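Uncharacterized protein (Enterococcus faecalis, PDB 4OBI) is of unknown function but binds a zinc ion through a domain of the NusG domain II family, part of a longer protein that is probably membrane-anchored. Local coordinates at residues Val22-Asp27 against Tyr35-Glu40; Asp45-Glu50 against Leu66-Arg71; Glu79-Cys84 against Phe90-Ala95. All coordinates share one frame; numbering follows the deposited sequence.

Interaction 1 (Val22-Asp27 against Tyr35-Glu40); sequences VIKVFD and YTYKYE
The phenol oxygen of Tyr35 and the backbone carbonyl of Asp27 share a water. The water donates to Asp27 O at 2.7 Å and lies 2.9 Å from Tyr35 OH, in the plane of the Tyr35 ring at its edge. It is the polar link across a contact that is otherwise made of side chains. Tyr35 OH also sits 3.4 Å from Phe26 CD1, close to the plane of the Phe26 ring, so the two rings meet rim to rim. Strands 22-27 and 35-40 run antiparallel at 171°, but their axes stay 10.1 Å apart and no backbone bond joins them. They belong to different sheets: the first pairs with strand 12-18, the second with strand 46-52. Ile23 and Lys24 both face Leu16 in a classic beta bulge, so that both side chains leave toward strand 35-40. Phe26 and Tyr37 form a T-shaped pair, the edge of Phe26 toward the face of Tyr37, with centroids 5.8 Å apart and planes at 74°. Lys24 CG, set anti to the backbone N by chi1 (-154°), lies over one face of the Phe26 ring, toward its rim. The bend at chi2 then carries Lys24 CE to Tyr37 CE2 at 3.8 Å. On Ile23, CD1 does the touching: it lies 3.9 Å from Tyr37 OH and 4.2 Å from Tyr39 CD1.

Interaction 2 (Asp45-Glu50 against Leu66-Arg71); sequences DYNLIE and LVDVRR. With ZN (zinc ion), chain C.
This contact belongs to the zinc site of the domain, where the short helix 67-71 carries a zinc ligand, Asp68, whose second oxygen meets strand 46-50. Asn47 on the strand and Asp68 on the helix are the two residues that touch, and both are buried. Asn47 ND2 donates to Asp68 OD2 over 2.9 Å. The bond is bent, with an angle of 132° at the hydrogen. The acceptor lies almost in the amide plane of Asn47. Seen from Asp68, the donor comes on the syn side of OD2, tilted 32° out of the carboxylate plane. Asp68 CG sits between the backbone N and the carbonyl carbon (chi1 49°), which puts the carboxylate where one oxygen reaches the zinc and the other Asn47. Asp68 OD1 binds the zinc ion at 2.0 Å, whereas OD2 stays 3.5 Å from the metal. A water completes the set of ligands at 2.0 Å from zinc, together with Cys63 and Cys84. The other arm of the Asn47 amide, OD1, is hydrogen-bonded to His87 ND1. With both arms engaged, the amide's rotation is fixed and ND2 is aimed at the carboxylate. Asn47 thus acts as a second-shell residue. Its N-H occupies the oxygen that does not bind the metal, which is consistent with a carboxylate held in one-oxygen coordination and with its negative charge partly offset.

Interaction 3 (Glu79-Cys84 against Phe90-Ala95); sequences ETPIAC and FITVEA. With ZN (zinc ion), chain C.
Strands 82-84 and 90-95 run antiparallel, with axes 4.8 Å apart. They are the two arms of a beta hairpin at one margin of the four-stranded sheet, and strand 90-95 continues the sheet to strand 12-18. Ile82 and Ile91 form a hydrogen-bonded pair with two backbone bonds. Ile91 N donates to Ile82 O at 2.8 Å in a nearly straight bond (165°). Ile82 N donates to Ile91 O at 2.9 Å in a more bent one (133°). Ile82 O also receives a CA-H...O contact from Phe90 CA at 3.2 Å. Next along the ladder, Ala83 and Phe90 make a non-hydrogen-bonded pair.

The side chains of Ile82 and Ile91 leave on the same face of the sheet, and their CB atoms meet at 4.0 Å. Both reach Val58 of strand 55-61, so this face packs against the second sheet. Ala83 and Phe90 occupy the other face. Phe90 CG is anti to its carbonyl carbon (chi1 -60°), and this brings the ring over to Ala83, which it meets obliquely, with Phe90 CD2 3.6 Å from Ala83 CB. Beyond the paired residues the two segments are joined more loosely. Pro81 CA comes within 3.3 Å of Ile91 O. Farther on, a water accepts from Val93 N and donates to Glu79 O, bridging the strand to the loop where direct pairing has ceased. At the other end the hairpin reaches the zinc site. The sulfur of Cys84, anti to the backbone N, is carried out to the zinc ion, which Cys84 SG binds at 2.3 Å.

Interactions 2 and 3 meet at one zinc ion: interaction 2 supplies Asp68, interaction 3 supplies Cys84, and both share the metal-bound water. The two also touch directly, with Asn47 ND2 3.4 Å from Cys84 SG, and Arg71 NH2 probably hydrogen-bonds Thr80 O at 2.8 Å. Interaction 1 is joined to interaction 2 through the three-stranded sheet, where Tyr37 O lies 2.8 Å from Ile49 N and Tyr39 O 2.9 Å from Asn47 N. Interactions 1 and 3 reach the same four-stranded sheet but do not touch; their nearest atoms are about 6 Å apart. The side chain of Tyr39 stays about 9 Å from the zinc ion.

Interaction 1 (Val22-Asp27 against Tyr35-Glu40)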
loop_
_atom_site.group_PDB
_atom_site.type_symbol
_atom_site.label_atom_id
_atom_site.label_comp_id
_atom_site.label_asym_id
_atom_site.label_seq_id
_atom_site.Cartn_x
_atom_site.Cartn_y
_atom_site.Cartn_z
ATOM N N VAL A 22 11.921 -2.699 -0.653
ATOM C CA VAL A 22 10.968 -2.352 0.386
ATOM C C VAL A 22 11.286 -0.930 0.820
ATOM O O VAL A 22 12.355 -0.672 1.374
ATOM C CB VAL A 22 11.037 -3.318 1.584
ATOM C CG1 VAL A 22 10.086 -2.865 2.672
ATOM C CG2 VAL A 22 10.710 -4.739 1.133
ATOM N N ILE A 23 10.368 -0.006 0.543
ATOM C CA ILE A 23 10.630 1.419 0.762
ATOM C C ILE A 23 10.009 1.961 2.048
ATOM O O ILE A 23 10.500 2.942 2.592
ATOM C CB ILE A 23 10.201 2.291 -0.443
ATOM C CG1 ILE A 23 8.699 2.247 -0.672
ATOM C CG2 ILE A 23 10.935 1.858 -1.717
ATOM C CD1 ILE A 23 8.229 3.261 -1.696
ATOM N N LYS A 24 8.956 1.311 2.545
ATOM C CA LYS A 24 8.244 1.776 3.733
ATOM C C LYS A 24 7.563 0.597 4.448
ATOM O O LYS A 24 7.041 -0.304 3.803
ATOM C CB LYS A 24 7.185 2.808 3.314
ATOM C CG LYS A 24 6.799 3.818 4.377
ATOM C CD LYS A 24 7.853 4.897 4.549
ATOM C CE LYS A 24 7.307 6.086 5.326
ATOM N NZ LYS A 24 6.707 5.696 6.635
ATOM N N VAL A 25 7.573 0.612 5.778
ATOM C CA VAL A 25 6.764 -0.309 6.570
ATOM C C VAL A 25 5.851 0.548 7.445
ATOM O O VAL A 25 6.340 1.395 8.189
ATOM C CB VAL A 25 7.625 -1.236 7.449
ATOM C CG1 VAL A 25 6.744 -2.141 8.308
ATOM C CG2 VAL A 25 8.561 -2.080 6.590
ATOM N N PHE A 26 4.542 0.337 7.324
ATOM C CA PHE A 26 3.542 1.107 8.069
ATOM C C PHE A 26 2.983 0.258 9.206
ATOM O O PHE A 26 2.535 -0.870 8.988
ATOM C CB PHE A 26 2.366 1.519 7.169
ATOM C CG PHE A 26 2.761 2.246 5.907
ATOM C CD1 PHE A 26 2.853 3.634 5.881
ATOM C CD2 PHE A 26 2.993 1.551 4.734
ATOM C CE1 PHE A 26 3.195 4.309 4.720
ATOM C CE2 PHE A 26 3.333 2.220 3.569
ATOM C CZ PHE A 26 3.434 3.597 3.560
ATOM N N ASP A 27 2.988 0.816 10.410
ATOM C CA ASP A 27 2.389 0.138 11.546
ATOM C C ASP A 27 0.875 0.267 11.423
ATOM O O ASP A 27 0.353 1.338 11.125
ATOM C CB ASP A 27 2.903 0.719 12.857
ATOM C CG ASP A 27 4.378 0.433 13.078
ATOM O OD1 ASP A 27 4.809 -0.712 12.806
ATOM O OD2 ASP A 27 5.106 1.349 13.516
ATOM N N TYR A 35 -3.431 8.992 7.417
ATOM C CA TYR A 35 -2.536 9.827 6.613
ATOM C C TYR A 35 -2.321 9.225 5.242
ATOM O O TYR A 35 -2.659 8.061 5.007
ATOM C CB TYR A 35 -1.184 9.993 7.312
ATOM C CG TYR A 35 -0.502 8.681 7.644
ATOM C CD1 TYR A 35 -0.788 8.007 8.828
ATOM C CD2 TYR A 35 0.424 8.107 6.771
ATOM C CE1 TYR A 35 -0.173 6.802 9.137
ATOM C CE2 TYR A 35 1.048 6.904 7.077
ATOM C CZ TYR A 35 0.751 6.259 8.259
ATOM O OH TYR A 35 1.358 5.067 8.573
ATOM N N THR A 36 -1.748 10.023 4.342
ATOM C CA THR A 36 -1.398 9.555 3.010
ATOM C C THR A 36 0.109 9.581 2.829
ATOM O O THR A 36 0.812 10.398 3.443
ATOM C CB THR A 36 -2.065 10.391 1.887
ATOM O OG1 THR A 36 -1.732 11.783 2.029
ATOM C CG2 THR A 36 -3.579 10.230 1.942
ATOM N N TYR A 37 0.587 8.671 1.992
ATOM C CA TYR A 37 1.987 8.606 1.591
ATOM C C TYR A 37 2.035 8.425 0.073
ATOM O O TYR A 37 1.497 7.463 -0.466
ATOM C CB TYR A 37 2.684 7.423 2.277
ATOM C CG TYR A 37 4.092 7.185 1.775
ATOM C CD1 TYR A 37 4.333 6.382 0.663
ATOM C CD2 TYR A 37 5.179 7.766 2.415
ATOM C CE1 TYR A 37 5.624 6.167 0.193
ATOM C CE2 TYR A 37 6.470 7.558 1.959
ATOM C CZ TYR A 37 6.689 6.757 0.851
ATOM O OH TYR A 37 7.978 6.565 0.410
ATOM N N LYS A 38 2.691 9.354 -0.612
ATOM C CA LYS A 38 2.752 9.317 -2.063
ATOM C C LYS A 38 4.041 8.663 -2.556
ATOM O O LYS A 38 5.143 9.142 -2.271
ATOM C CB LYS A 38 2.652 10.724 -2.636
ATOM C CG LYS A 38 2.658 10.762 -4.156
ATOM C CD LYS A 38 2.284 12.133 -4.691
ATOM C CE LYS A 38 3.361 13.163 -4.403
ATOM N NZ LYS A 38 2.863 14.553 -4.566
ATOM N N TYR A 39 3.895 7.576 -3.302
ATOM C CA TYR A 39 4.985 7.070 -4.125
ATOM C C TYR A 39 4.871 7.742 -5.483
ATOM O O TYR A 39 3.846 7.610 -6.149
ATOM C CB TYR A 39 4.918 5.553 -4.314
ATOM C CG TYR A 39 5.783 5.102 -5.471
ATOM C CD1 TYR A 39 7.168 5.109 -5.363
ATOM C CD2 TYR A 39 5.219 4.729 -6.688
ATOM C CE1 TYR A 39 7.971 4.732 -6.427
ATOM C CE2 TYR A 39 6.015 4.344 -7.758
ATOM C CZ TYR A 39 7.393 4.356 -7.623
ATOM O OH TYR A 39 8.202 3.978 -8.676
ATOM N N GLU A 40 5.908 8.457 -5.898
ATOM C CA GLU A 40 5.935 9.032 -7.238
ATOM C C GLU A 40 7.323 8.870 -7.861
ATOM O O GLU A 40 8.313 9.368 -7.329
ATOM C CB GLU A 40 5.512 10.506 -7.218
ATOM C CG GLU A 40 5.344 11.097 -8.615
ATOM C CD GLU A 40 4.780 12.512 -8.623
ATOM O OE1 GLU A 40 4.289 12.981 -7.583
ATOM O OE2 GLU A 40 4.828 13.160 -9.688
HETATM O O HOH W 1 0.429 4.067 11.111
#

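Interaction 2 (Asp45-Glu50 against Leu66-Arg71)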
loop_
_atom_site.group_PDB
_atom_site.type_symbol
_atom_site.label_atom_id
_atom_site.label_comp_id
_atom_site.label_asym_id
_atom_site.label_seq_id
_atom_site.Cartn_x
_atom_site.Cartn_y
_atom_site.Cartn_z
ATOM N N ASP A 45 4.883 8.155 -12.875
ATOM C CA ASP A 45 4.046 7.086 -12.344
ATOM C C ASP A 45 3.908 7.278 -10.845
ATOM O O ASP A 45 4.896 7.543 -10.167
ATOM C CB ASP A 45 4.650 5.722 -12.652
ATOM C CG ASP A 45 4.520 5.350 -14.116
ATOM O OD1 ASP A 45 3.950 6.141 -14.908
ATOM O OD2 ASP A 45 4.983 4.255 -14.475
ATOM N N TYR A 46 2.677 7.189 -10.340
ATOM C CA TYR A 46 2.444 7.379 -8.920
ATOM C C TYR A 46 1.314 6.521 -8.380
ATOM O O TYR A 46 0.427 6.081 -9.119
ATOM C CB TYR A 46 2.187 8.855 -8.595
ATOM C CG TYR A 46 0.771 9.324 -8.818
ATOM C CD1 TYR A 46 0.359 9.748 -10.068
ATOM C CD2 TYR A 46 -0.146 9.361 -7.775
ATOM C CE1 TYR A 46 -0.938 10.187 -10.285
ATOM C CE2 TYR A 46 -1.449 9.792 -7.978
ATOM C CZ TYR A 46 -1.843 10.200 -9.238
ATOM O OH TYR A 46 -3.135 10.639 -9.461
ATOM N N ASN A 47 1.395 6.275 -7.076
ATOM C CA ASN A 47 0.374 5.595 -6.312
ATOM C C ASN A 47 0.319 6.280 -4.972
ATOM O O ASN A 47 1.357 6.478 -4.327
ATOM C CB ASN A 47 0.721 4.133 -6.082
ATOM C CG ASN A 47 0.965 3.389 -7.365
ATOM O OD1 ASN A 47 2.009 3.539 -7.982
ATOM N ND2 ASN A 47 0.005 2.574 -7.768
ATOM N N LEU A 48 -0.881 6.658 -4.564
ATOM C CA LEU A 48 -1.076 7.325 -3.290
ATOM C C LEU A 48 -1.590 6.324 -2.266
ATOM O O LEU A 48 -2.696 5.806 -2.395
ATOM C CB LEU A 48 -2.047 8.491 -3.445
ATOM C CG LEU A 48 -2.237 9.349 -2.200
ATOM C CD1 LEU A 48 -0.942 10.058 -1.828
ATOM C CD2 LEU A 48 -3.356 10.349 -2.436
ATOM N N ILE A 49 -0.772 6.061 -1.251
ATOM C CA ILE A 49 -1.123 5.132 -0.185
ATOM C C ILE A 49 -1.889 5.901 0.899
ATOM O O ILE A 49 -1.548 7.048 1.235
ATOM C CB ILE A 49 0.135 4.434 0.400
ATOM C CG1 ILE A 49 0.676 3.354 -0.556
ATOM C CG2 ILE A 49 -0.162 3.777 1.734
ATOM C CD1 ILE A 49 1.111 3.837 -1.913
ATOM N N GLU A 50 -2.935 5.276 1.428
ATOM C CA GLU A 50 -3.687 5.839 2.542
ATOM C C GLU A 50 -3.731 4.821 3.667
ATOM O O GLU A 50 -4.176 3.699 3.470
ATOM C CB GLU A 50 -5.103 6.186 2.109
ATOM C CG GLU A 50 -5.898 6.952 3.157
ATOM C CD GLU A 50 -7.334 7.186 2.741
ATOM O OE1 GLU A 50 -7.722 6.753 1.642
ATOM O OE2 GLU A 50 -8.088 7.803 3.520
ATOM N N LEU A 66 -6.004 0.957 -12.896
ATOM C CA LEU A 66 -6.399 1.290 -11.511
ATOM C C LEU A 66 -6.798 0.070 -10.676
ATOM O O LEU A 66 -7.578 0.176 -9.733
ATOM C CB LEU A 66 -7.497 2.349 -11.502
ATOM C CG LEU A 66 -7.209 3.677 -12.207
ATOM C CD1 LEU A 66 -8.396 4.623 -12.092
ATOM C CD2 LEU A 66 -5.946 4.321 -11.643
ATOM N N VAL A 67 -6.227 -1.090 -10.991
ATOM C CA VAL A 67 -6.621 -2.335 -10.310
ATOM C C VAL A 67 -6.352 -2.250 -8.796
ATOM O O VAL A 67 -7.191 -2.653 -7.972
ATOM C CB VAL A 67 -5.928 -3.555 -10.964
ATOM C CG1 VAL A 67 -5.874 -4.756 -10.027
ATOM C CG2 VAL A 67 -6.666 -3.934 -12.237
ATOM N N ASP A 68 -5.203 -1.688 -8.437
ATOM C CA ASP A 68 -4.829 -1.508 -7.026
ATOM C C ASP A 68 -5.775 -0.554 -6.303
ATOM O O ASP A 68 -6.171 -0.814 -5.171
ATOM C CB ASP A 68 -3.362 -1.076 -6.867
ATOM C CG ASP A 68 -2.983 0.086 -7.756
ATOM O OD1 ASP A 68 -3.275 0.031 -8.970
ATOM O OD2 ASP A 68 -2.381 1.050 -7.247
ATOM N N VAL A 69 -6.161 0.534 -6.962
ATOM C CA VAL A 69 -7.181 1.438 -6.417
ATOM C C VAL A 69 -8.520 0.709 -6.215
ATOM O O VAL A 69 -9.180 0.855 -5.172
ATOM C CB VAL A 69 -7.366 2.679 -7.328
ATOM C CG1 VAL A 69 -8.519 3.551 -6.859
ATOM C CG2 VAL A 69 -6.095 3.504 -7.366
ATOM N N ARG A 70 -8.921 -0.079 -7.209
ATOM C CA ARG A 70 -10.227 -0.735 -7.174
ATOM C C ARG A 70 -10.292 -1.851 -6.120
ATOM O O ARG A 70 -11.368 -2.157 -5.617
ATOM C CB ARG A 70 -10.584 -1.267 -8.560
ATOM C CG ARG A 70 -10.833 -0.150 -9.573
ATOM C CD ARG A 70 -10.480 -0.592 -10.978
ATOM N NE ARG A 70 -11.294 -1.732 -11.384
ATOM C CZ ARG A 70 -11.029 -2.517 -12.421
ATOM N NH1 ARG A 70 -9.957 -2.304 -13.182
ATOM N NH2 ARG A 70 -11.837 -3.530 -12.692
ATOM N N ARG A 71 -9.137 -2.429 -5.791
ATOM C CA ARG A 71 -9.006 -3.444 -4.734
ATOM C C ARG A 71 -9.423 -2.924 -3.350
ATOM O O ARG A 71 -9.996 -3.668 -2.560
ATOM C CB ARG A 71 -7.557 -3.964 -4.717
ATOM C CG ARG A 71 -7.193 -4.899 -3.564
ATOM C CD ARG A 71 -7.569 -6.335 -3.870
ATOM N NE ARG A 71 -7.019 -7.242 -2.863
ATOM C CZ ARG A 71 -7.574 -7.494 -1.681
ATOM N NH1 ARG A 71 -8.717 -6.903 -1.317
ATOM N NH2 ARG A 71 -6.984 -8.352 -0.852
HETATM ZN ZN ZN C . -2.088 0.219 -10.593
HETATM O O HOH W 2 -2.730 -1.449 -11.443
#

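Interaction 3 (Glu79-Cys84 against Phe90-Ala95)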
loop_
_atom_site.group_PDB
_atom_site.type_symbol
_atom_site.label_atom_id
_atom_site.label_comp_id
_atom_site.label_asym_id
_atom_site.label_seq_id
_atom_site.Cartn_x
_atom_site.Cartn_y
_atom_site.Cartn_z
ATOM N N GLU A 79 -4.493 -11.763 3.453
ATOM C CA GLU A 79 -5.194 -11.175 2.309
ATOM C C GLU A 79 -4.274 -11.073 1.109
ATOM O O GLU A 79 -3.093 -10.786 1.258
ATOM C CB GLU A 79 -5.727 -9.790 2.642
ATOM C CG GLU A 79 -6.754 -9.819 3.751
ATOM C CD GLU A 79 -7.543 -8.538 3.861
ATOM O OE1 GLU A 79 -8.421 -8.313 3.000
ATOM O OE2 GLU A 79 -7.318 -7.789 4.841
ATOM N N THR A 80 -4.829 -11.312 -0.074
ATOM C CA THR A 80 -4.097 -11.104 -1.327
ATOM C C THR A 80 -3.476 -9.707 -1.302
ATOM O O THR A 80 -4.173 -8.730 -1.017
ATOM C CB THR A 80 -5.026 -11.233 -2.552
ATOM O OG1 THR A 80 -5.692 -12.503 -2.525
ATOM C CG2 THR A 80 -4.228 -11.124 -3.845
ATOM N N PRO A 81 -2.158 -9.605 -1.567
ATOM C CA PRO A 81 -1.490 -8.293 -1.554
ATOM C C PRO A 81 -2.124 -7.306 -2.524
ATOM O O PRO A 81 -2.646 -7.729 -3.555
ATOM C CB PRO A 81 -0.065 -8.623 -2.014
ATOM C CG PRO A 81 0.128 -10.047 -1.643
ATOM C CD PRO A 81 -1.206 -10.706 -1.804
ATOM N N ILE A 82 -2.105 -6.018 -2.188
ATOM C CA ILE A 82 -2.434 -4.977 -3.159
ATOM C C ILE A 82 -1.290 -4.937 -4.151
ATOM O O ILE A 82 -0.127 -4.861 -3.764
ATOM C CB ILE A 82 -2.585 -3.589 -2.523
ATOM C CG1 ILE A 82 -3.773 -3.578 -1.557
ATOM C CG2 ILE A 82 -2.776 -2.534 -3.594
ATOM C CD1 ILE A 82 -3.753 -2.442 -0.546
ATOM N N ALA A 83 -1.627 -5.020 -5.426
ATOM C CA ALA A 83 -0.620 -5.026 -6.463
ATOM C C ALA A 83 -0.946 -4.016 -7.559
ATOM O O ALA A 83 -2.055 -4.017 -8.117
ATOM C CB ALA A 83 -0.482 -6.422 -7.043
ATOM N N CYS A 84 0.032 -3.162 -7.857
ATOM C CA CYS A 84 0.018 -2.354 -9.064
ATOM C C CYS A 84 1.092 -2.892 -9.977
ATOM O O CYS A 84 2.255 -2.478 -9.921
ATOM C CB CYS A 84 0.258 -0.885 -8.749
ATOM S SG CYS A 84 0.159 0.167 -10.211
ATOM N N PHE A 90 3.775 -3.230 -4.655
ATOM C CA PHE A 90 3.029 -4.220 -3.882
ATOM C C PHE A 90 2.901 -3.767 -2.433
ATOM O O PHE A 90 3.830 -3.181 -1.879
ATOM C CB PHE A 90 3.730 -5.586 -3.926
ATOM C CG PHE A 90 3.874 -6.133 -5.311
ATOM C CD1 PHE A 90 4.959 -5.784 -6.094
ATOM C CD2 PHE A 90 2.898 -6.964 -5.848
ATOM C CE1 PHE A 90 5.075 -6.254 -7.385
ATOM C CE2 PHE A 90 3.011 -7.439 -7.140
ATOM C CZ PHE A 90 4.108 -7.089 -7.907
ATOM N N ILE A 91 1.741 -4.013 -1.844
ATOM C CA ILE A 91 1.542 -3.803 -0.420
ATOM C C ILE A 91 1.021 -5.097 0.183
ATOM O O ILE A 91 -0.024 -5.599 -0.232
ATOM C CB ILE A 91 0.522 -2.696 -0.123
ATOM C CG1 ILE A 91 0.967 -1.361 -0.731
ATOM C CG2 ILE A 91 0.309 -2.578 1.382
ATOM C CD1 ILE A 91 -0.124 -0.312 -0.732
ATOM N N THR A 92 1.771 -5.634 1.143
ATOM C CA THR A 92 1.335 -6.830 1.864
ATOM C C THR A 92 1.273 -6.529 3.351
ATOM O O THR A 92 1.986 -5.667 3.864
ATOM C CB THR A 92 2.239 -8.057 1.589
ATOM O OG1 THR A 92 1.580 -9.254 2.022
ATOM C CG2 THR A 92 3.576 -7.947 2.301
ATOM N N VAL A 93 0.372 -7.216 4.043
ATOM C CA VAL A 93 0.260 -7.097 5.488
ATOM C C VAL A 93 0.919 -8.332 6.105
ATOM O O VAL A 93 0.828 -9.439 5.554
ATOM C CB VAL A 93 -1.220 -6.980 5.929
ATOM C CG1 VAL A 93 -1.356 -7.094 7.440
ATOM C CG2 VAL A 93 -1.809 -5.669 5.436
ATOM N N GLU A 94 1.605 -8.137 7.227
ATOM C CA GLU A 94 2.292 -9.236 7.911
ATOM C C GLU A 94 2.331 -8.991 9.416
ATOM O O GLU A 94 2.139 -7.867 9.862
ATOM C CB GLU A 94 3.708 -9.417 7.348
ATOM C CG GLU A 94 4.647 -8.247 7.615
ATOM C CD GLU A 94 6.007 -8.386 6.935
ATOM O OE1 GLU A 94 6.148 -9.150 5.948
ATOM O OE2 GLU A 94 6.950 -7.710 7.400
ATOM N N ALA A 95 2.577 -10.045 10.193
ATOM C CA ALA A 95 2.677 -9.909 11.643
ATOM C C ALA A 95 3.968 -9.188 12.018
ATOM O O ALA A 95 4.936 -9.193 11.259
ATOM C CB ALA A 95 2.612 -11.270 12.319
HETATM ZN ZN ZN C . -2.088 0.219 -10.593
HETATM O O HOH W 3 -1.629 -9.220 3.117
HETATM O O HOH W 2 -2.730 -1.449 -11.443
#